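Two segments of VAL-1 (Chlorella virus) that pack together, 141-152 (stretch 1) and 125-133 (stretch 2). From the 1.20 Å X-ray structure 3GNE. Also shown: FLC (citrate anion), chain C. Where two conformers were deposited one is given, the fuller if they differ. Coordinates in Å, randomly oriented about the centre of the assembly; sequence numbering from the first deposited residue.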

ATOM      1  N   GLY A 141       5.649  11.452 -16.713  1.00 15.38           N
ATOM      2  CA  GLY A 141       4.356  10.868 -16.430  1.00 13.69           C
ATOM      3  C   GLY A 141       4.021  10.790 -14.940  1.00 12.50           C
ATOM      4  O   GLY A 141       2.932  10.309 -14.650  1.00 12.72           O
ATOM      5  N   LEU A 142       4.912  11.287 -14.051  1.00 12.50           N
ATOM      6  CA  LEU A 142       4.517  11.352 -12.617  1.00 11.24           C
ATOM      7  C   LEU A 142       3.661  12.609 -12.414  1.00 11.29           C
ATOM      8  O   LEU A 142       4.141  13.665 -12.017  1.00 13.11           O
ATOM      9  CB  LEU A 142       5.736  11.328 -11.739  1.00 11.96           C
ATOM     10  CG  LEU A 142       5.440  11.219 -10.237  1.00 11.30           C
ATOM     11  CD1 LEU A 142       4.518  10.036  -9.941  1.00 11.40           C
ATOM     12  CD2 LEU A 142       6.750  11.099  -9.459  1.00 12.72           C
ATOM     13  N   ASP A 143       2.387  12.494 -12.773  1.00 10.68           N
ATOM     14  CA  ASP A 143       1.491  13.621 -12.938  1.00 11.35           C
ATOM     15  C   ASP A 143       0.319  13.555 -11.962  1.00 11.44           C
ATOM     16  O   ASP A 143      -0.303  12.482 -11.873  1.00 11.66           O
ATOM     17  CB  ASP A 143       0.858  13.678 -14.328  1.00 13.20           C
ATOM     18  CG  ASP A 143       1.813  13.868 -15.464  1.00 17.74           C
ATOM     19  OD1 ASP A 143       3.011  14.103 -15.248  1.00 25.18           O
ATOM     20  OD2 ASP A 143       1.360  13.733 -16.595  1.00 24.95           O
ATOM     21  N   PRO A 144       0.013  14.625 -11.243  1.00 10.27           N
ATOM     22  CA  PRO A 144      -1.073  14.623 -10.282  1.00 11.00           C
ATOM     23  C   PRO A 144      -2.445  14.909 -10.877  1.00 10.40           C
ATOM     24  O   PRO A 144      -3.176  15.828 -10.475  1.00 12.92           O
ATOM     25  CB  PRO A 144      -0.634  15.752  -9.305  1.00 10.68           C
ATOM     26  CG  PRO A 144      -0.019  16.763 -10.242  1.00 11.22           C
ATOM     27  CD  PRO A 144       0.794  15.902 -11.224  1.00 11.74           C
ATOM     28  N   GLU A 145      -2.831  14.045 -11.814  1.00 11.97           N
ATOM     29  CA  GLU A 145      -4.111  14.102 -12.439  1.00 13.74           C
ATOM     30  C   GLU A 145      -4.640  12.686 -12.654  1.00 11.97           C
ATOM     31  O   GLU A 145      -3.828  11.744 -12.733  1.00 11.97           O
ATOM     32  CB  GLU A 145      -4.013  14.761 -13.835  1.00 20.02           C
ATOM     33  CG  GLU A 145      -3.390  16.123 -13.856  1.00 24.92           C
ATOM     34  CD  GLU A 145      -2.516  16.293 -15.090  1.00 38.86           C
ATOM     35  OE1 GLU A 145      -3.091  16.469 -16.195  1.00 65.20           O
ATOM     36  OE2 GLU A 145      -1.267  16.252 -15.007  1.00 72.13           O
ATOM     37  N   GLY A 146      -5.948  12.517 -12.764  1.00 12.44           N
ATOM     38  CA  GLY A 146      -6.470  11.185 -13.085  1.00 13.57           C
ATOM     39  C   GLY A 146      -6.142  10.158 -12.017  1.00 11.78           C
ATOM     40  O   GLY A 146      -6.161  10.465 -10.837  1.00 11.56           O
ATOM     41  N   HIS A 147      -5.886   8.913 -12.425  1.00  9.86           N
ATOM     42  CA  HIS A 147      -5.531   7.842 -11.538  1.00  9.12           C
ATOM     43  C   HIS A 147      -4.069   7.924 -11.142  1.00  7.92           C
ATOM     44  O   HIS A 147      -3.349   8.801 -11.630  1.00  9.16           O
ATOM     45  CB  HIS A 147      -5.774   6.464 -12.192  1.00  9.99           C
ATOM     46  CG  HIS A 147      -7.248   6.268 -12.469  1.00  9.70           C
ATOM     47  ND1 HIS A 147      -8.167   5.962 -11.503  1.00 10.46           N
ATOM     48  CD2 HIS A 147      -7.916   6.358 -13.642  1.00 12.12           C
ATOM     49  CE1 HIS A 147      -9.385   5.861 -12.070  1.00 12.78           C
ATOM     50  NE2 HIS A 147      -9.247   6.099 -13.362  1.00 13.58           N
ATOM     51  N   GLY A 148      -3.666   7.019 -10.236  1.00  8.45           N
ATOM     52  CA  GLY A 148      -2.268   6.996  -9.831  1.00  8.84           C
ATOM     53  C   GLY A 148      -1.369   6.541 -10.966  1.00  7.81           C
ATOM     54  O   GLY A 148      -1.789   6.085 -12.048  1.00  9.38           O
ATOM     55  N   ILE A 149      -0.073   6.627 -10.670  1.00  8.45           N
ATOM     56  CA  ILE A 149       0.984   6.303 -11.615  1.00  9.56           C
ATOM     57  C   ILE A 149       1.679   5.006 -11.178  1.00  8.82           C
ATOM     58  O   ILE A 149       2.167   4.884 -10.046  1.00  9.59           O
ATOM     59  CB  ILE A 149       2.025   7.448 -11.688  1.00  9.29           C
ATOM     60  CG1 ILE A 149       1.380   8.828 -11.757  1.00  9.82           C
ATOM     61  CG2 ILE A 149       2.976   7.200 -12.854  1.00 10.55           C
ATOM     62  CD1 ILE A 149       0.409   9.062 -12.901  1.00  9.97           C
ATOM     63  N   GLY A 150       1.699   4.031 -12.091  1.00 10.31           N
ATOM     64  CA  GLY A 150       2.296   2.711 -11.781  1.00  9.90           C
ATOM     65  C   GLY A 150       3.740   2.662 -12.238  1.00  9.21           C
ATOM     66  O   GLY A 150       4.085   3.245 -13.262  1.00 11.39           O
ATOM     67  N   PHE A 151       4.529   1.940 -11.429  1.00  9.30           N
ATOM     68  CA  PHE A 151       5.926   1.643 -11.782  1.00  8.79           C
ATOM     69  C   PHE A 151       6.201   0.174 -11.501  1.00  8.77           C
ATOM     70  O   PHE A 151       5.560  -0.426 -10.621  1.00  9.35           O
ATOM     71  CB  PHE A 151       6.911   2.472 -10.932  1.00 10.07           C
ATOM     72  CG  PHE A 151       6.744   3.976 -11.223  1.00  8.58           C
ATOM     73  CD1 PHE A 151       7.546   4.558 -12.192  1.00 10.14           C
ATOM     74  CD2 PHE A 151       5.819   4.720 -10.529  1.00 10.57           C
ATOM     75  CE1 PHE A 151       7.422   5.894 -12.484  1.00 10.81           C
ATOM     76  CE2 PHE A 151       5.687   6.058 -10.812  1.00 10.32           C
ATOM     77  CZ  PHE A 151       6.465   6.672 -11.809  1.00 10.98           C
ATOM     78  N   PHE A 152       7.173  -0.366 -12.260  1.00  8.40           N
ATOM     79  CA  PHE A 152       7.723  -1.707 -12.031  1.00  8.75           C
ATOM     80  C   PHE A 152       6.877  -2.794 -12.661  1.00  8.73           C
ATOM     81  O   PHE A 152       7.135  -3.978 -12.383  1.00 10.47           O
ATOM     82  CB  PHE A 152       8.021  -2.037 -10.568  1.00  9.55           C
ATOM     83  CG  PHE A 152       8.776  -0.988  -9.791  1.00  9.91           C
ATOM     84  CD1 PHE A 152       9.787  -0.247 -10.381  1.00 12.21           C
ATOM     85  CD2 PHE A 152       8.452  -0.774  -8.437  1.00 11.42           C
ATOM     86  CE1 PHE A 152      10.468   0.702  -9.646  1.00 13.36           C
ATOM     87  CE2 PHE A 152       9.154   0.171  -7.698  1.00 11.43           C
ATOM     88  CZ  PHE A 152      10.161   0.897  -8.300  1.00 13.35           C
TER
HETATM   89  CAC FLC C 501      -7.848   4.586  -5.434  1.00  8.30           C
HETATM   90  CA  FLC C 501      -9.031   4.818  -6.354  1.00  9.74           C
HETATM   91  CB  FLC C 501      -8.891   3.962  -7.619  1.00  8.48           C
HETATM   92  CBC FLC C 501      -7.610   4.416  -8.315  1.00  8.34           C
HETATM   93  CG  FLC C 501     -10.092   4.231  -8.521  1.00  9.65           C
HETATM   94  CGC FLC C 501     -10.083   3.445  -9.841  1.00 10.92           C
HETATM   95  OA1 FLC C 501      -7.694   3.481  -4.941  1.00 11.46           O
HETATM   96  OA2 FLC C 501      -7.101   5.528  -5.238  1.00 10.69           O
HETATM   97  OB1 FLC C 501      -6.640   3.635  -8.270  1.00  9.31           O
HETATM   98  OB2 FLC C 501      -7.581   5.560  -8.837  1.00  9.27           O
HETATM   99  OG1 FLC C 501      -9.027   2.969 -10.246  1.00 12.64           O
HETATM  100  OG2 FLC C 501     -11.180   3.381 -10.467  1.00 14.78           O
HETATM  101  OHB FLC C 501      -8.873   2.596  -7.248  1.00  9.03           O
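Stretch 2, residues 125-133: VIDYIYPPS

How does stretch 2 run against stretch 1? It is an extended strand from Val125 to Tyr130, followed by a Pro131-Pro132-Ser133 tail that remains extended. The strand lies antiparallel to the short strand 149-151, with 146° between their N-to-C directions and the axes approaching to 4.5 Å. Together the two stretches bury 751 Å², both sides summed.

What holds the start of the strand? Val125 barely touches stretch 1, but Ile126 CB lies 3.3 Å from Phe151 O. Asp127 then pairs with Phe151 through two hydrogen bonds, Asp127 N to Phe151 O and Phe151 N to Asp127 O, each 2.9 Å. Asp127 CB also meets Phe152 CD2 at 3.7 Å.

How does the pairing continue through Tyr128 and Ile129? Tyr128 faces Gly150 in a non-hydrogen-bonded pair, CA to CA 4.5 Å, while its hydroxyl reaches back past the strand to Gly148: Tyr128 OH accepts a 2.8 Å hydrogen bond from Gly148 N and donates one of 2.6 Å to citrate OB1. Ile129 forms the next hydrogen-bonded pair: Ile129 N donates to Ile149 O at 2.9 Å, and Ile149 N donates to Ile129 O at 2.8 Å. On the face shared by Asp127, Ile129, Ile149 and Phe151, Ile129 CD1 packs 4.0 Å from Phe151 CE2, and Ile129 CG2 lies 4.0 Å from Leu142 CD1.

What happens where the strand ends? Tyr130 CE1 comes within 3.3 Å of Gly148 N, where the absence of a side chain matters: an ideal CB on Gly148 would clash with both tyrosine rings. Tyr130 OH and His147 ND1 converge on citrate OB2, at 2.7 and 2.8 Å. Beyond, Pro131 CG packs 3.9 Å from Leu142 CD1 and 4.1 Å from Pro144 CB. Pro144 CB also lies 3.2 Å from Pro132 O and 3.6 Å from Ser133 CA, so this one ring reaches all three residues of the tail.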

ATOM      1  N   VAL A 125       2.764  -7.188  -9.741  1.00  8.93           N
ATOM      2  CA  VAL A 125       2.813  -6.170  -8.715  1.00  8.13           C
ATOM      3  C   VAL A 125       3.307  -4.896  -9.353  1.00  8.29           C
ATOM      4  O   VAL A 125       4.173  -4.948 -10.235  1.00  9.11           O
ATOM      5  CB  VAL A 125       3.714  -6.605  -7.529  1.00  9.03           C
ATOM      6  CG1 VAL A 125       3.867  -5.504  -6.465  1.00 11.23           C
ATOM      7  CG2 VAL A 125       3.133  -7.862  -6.889  1.00 10.27           C
ATOM      8  N   ILE A 126       2.794  -3.770  -8.861  1.00  8.16           N
ATOM      9  CA  ILE A 126       3.382  -2.463  -9.186  1.00  8.46           C
ATOM     10  C   ILE A 126       3.421  -1.618  -7.930  1.00  8.30           C
ATOM     11  O   ILE A 126       2.708  -1.807  -6.964  1.00  9.11           O
ATOM     12  CB  ILE A 126       2.573  -1.677 -10.250  1.00  8.24           C
ATOM     13  CG1 ILE A 126       1.103  -1.538  -9.846  1.00  8.92           C
ATOM     14  CG2 ILE A 126       2.694  -2.335 -11.622  1.00  9.43           C
ATOM     15  CD1 ILE A 126       0.346  -0.479 -10.653  1.00  9.69           C
ATOM     16  N   ASP A 127       4.335  -0.609  -7.980  1.00  8.26           N
ATOM     17  CA  ASP A 127       4.272   0.559  -7.141  1.00  8.06           C
ATOM     18  C   ASP A 127       3.212   1.497  -7.718  1.00  8.83           C
ATOM     19  O   ASP A 127       3.138   1.619  -8.931  1.00 10.10           O
ATOM     20  CB  ASP A 127       5.649   1.235  -7.160  1.00  8.33           C
ATOM     21  CG  ASP A 127       5.845   2.260  -6.088  1.00  9.38           C
ATOM     22  OD1 ASP A 127       4.969   2.368  -5.174  1.00  9.69           O
ATOM     23  OD2 ASP A 127       6.812   3.015  -6.170  1.00 12.75           O
ATOM     24  N   TYR A 128       2.404   2.126  -6.889  1.00  7.70           N
ATOM     25  CA  TYR A 128       1.287   2.932  -7.383  1.00  7.84           C
ATOM     26  C   TYR A 128       1.247   4.256  -6.601  1.00  7.03           C
ATOM     27  O   TYR A 128       0.971   4.258  -5.397  1.00  7.63           O
ATOM     28  CB  TYR A 128       0.015   2.127  -7.198  1.00  7.85           C
ATOM     29  CG  TYR A 128      -1.211   2.754  -7.824  1.00  7.87           C
ATOM     30  CD1 TYR A 128      -1.269   2.946  -9.223  1.00  8.17           C
ATOM     31  CD2 TYR A 128      -2.291   3.131  -7.019  1.00  7.21           C
ATOM     32  CE1 TYR A 128      -2.385   3.526  -9.825  1.00  9.26           C
ATOM     33  CE2 TYR A 128      -3.424   3.677  -7.629  1.00  8.57           C
ATOM     34  CZ  TYR A 128      -3.479   3.882  -9.011  1.00  9.04           C
ATOM     35  OH  TYR A 128      -4.571   4.414  -9.639  1.00 10.04           O
ATOM     36  N   ILE A 129       1.559   5.324  -7.277  1.00  7.74           N
ATOM     37  CA  ILE A 129       1.826   6.611  -6.630  1.00  7.58           C
ATOM     38  C   ILE A 129       0.801   7.651  -7.023  1.00  7.53           C
ATOM     39  O   ILE A 129       0.560   7.863  -8.217  1.00  7.78           O
ATOM     40  CB  ILE A 129       3.248   7.102  -7.018  1.00  8.41           C
ATOM     41  CG1 ILE A 129       4.281   6.080  -6.543  1.00  9.36           C
ATOM     42  CG2 ILE A 129       3.502   8.512  -6.433  1.00 10.38           C
ATOM     43  CD1 ILE A 129       5.733   6.464  -6.866  1.00 11.64           C
ATOM     44  N   TYR A 130       0.264   8.383  -6.055  1.00  7.19           N
ATOM     45  CA  TYR A 130      -0.464   9.625  -6.299  1.00  7.16           C
ATOM     46  C   TYR A 130       0.472  10.745  -5.834  1.00  7.45           C
ATOM     47  O   TYR A 130       0.686  10.857  -4.599  1.00  8.55           O
ATOM     48  CB  TYR A 130      -1.753   9.710  -5.496  1.00  8.19           C
ATOM     49  CG  TYR A 130      -3.012   9.183  -6.166  1.00  8.32           C
ATOM     50  CD1 TYR A 130      -3.179   7.821  -6.464  1.00  8.27           C
ATOM     51  CD2 TYR A 130      -4.073  10.039  -6.428  1.00  9.03           C
ATOM     52  CE1 TYR A 130      -4.365   7.364  -7.061  1.00  7.88           C
ATOM     53  CE2 TYR A 130      -5.231   9.575  -7.029  1.00  8.72           C
ATOM     54  CZ  TYR A 130      -5.375   8.245  -7.336  1.00  8.71           C
ATOM     55  OH  TYR A 130      -6.569   7.846  -7.918  1.00  8.51           O
ATOM     56  N   PRO A 131       1.035  11.512  -6.746  1.00  8.51           N
ATOM     57  CA  PRO A 131       1.903  12.630  -6.324  1.00  8.98           C
ATOM     58  C   PRO A 131       1.100  13.889  -6.036  1.00  9.34           C
ATOM     59  O   PRO A 131      -0.080  13.953  -6.391  1.00  9.71           O
ATOM     60  CB  PRO A 131       2.791  12.817  -7.585  1.00  9.10           C
ATOM     61  CG  PRO A 131       1.809  12.520  -8.718  1.00  9.67           C
ATOM     62  CD  PRO A 131       0.919  11.405  -8.214  1.00  9.76           C
ATOM     63  N   PRO A 132       1.720  14.881  -5.379  1.00  9.86           N
ATOM     64  CA  PRO A 132       0.976  16.094  -5.054  1.00  9.84           C
ATOM     65  C   PRO A 132       0.644  16.963  -6.252  1.00 10.02           C
ATOM     66  O   PRO A 132       1.422  17.048  -7.207  1.00 12.22           O
ATOM     67  CB  PRO A 132       1.989  16.844  -4.128  1.00 10.56           C
ATOM     68  CG  PRO A 132       2.887  15.783  -3.572  1.00 10.84           C
ATOM     69  CD  PRO A 132       3.087  14.870  -4.794  1.00  9.58           C
ATOM     70  N   SER A 133      -0.484  17.668  -6.150  1.00 10.74           N
ATOM     71  CA  SER A 133      -0.688  18.648  -7.213  0.50 11.76           C
ATOM     72  C   SER A 133       0.278  19.814  -7.035  1.00 12.31           C
ATOM     73  O   SER A 133       0.804  20.121  -5.973  1.00 13.77           O
ATOM     74  CB  SER A 133      -2.116  19.200  -7.221  0.50 14.31           C
ATOM     75  OG  SER A 133      -2.477  19.356  -5.868  0.50 21.38           O
TER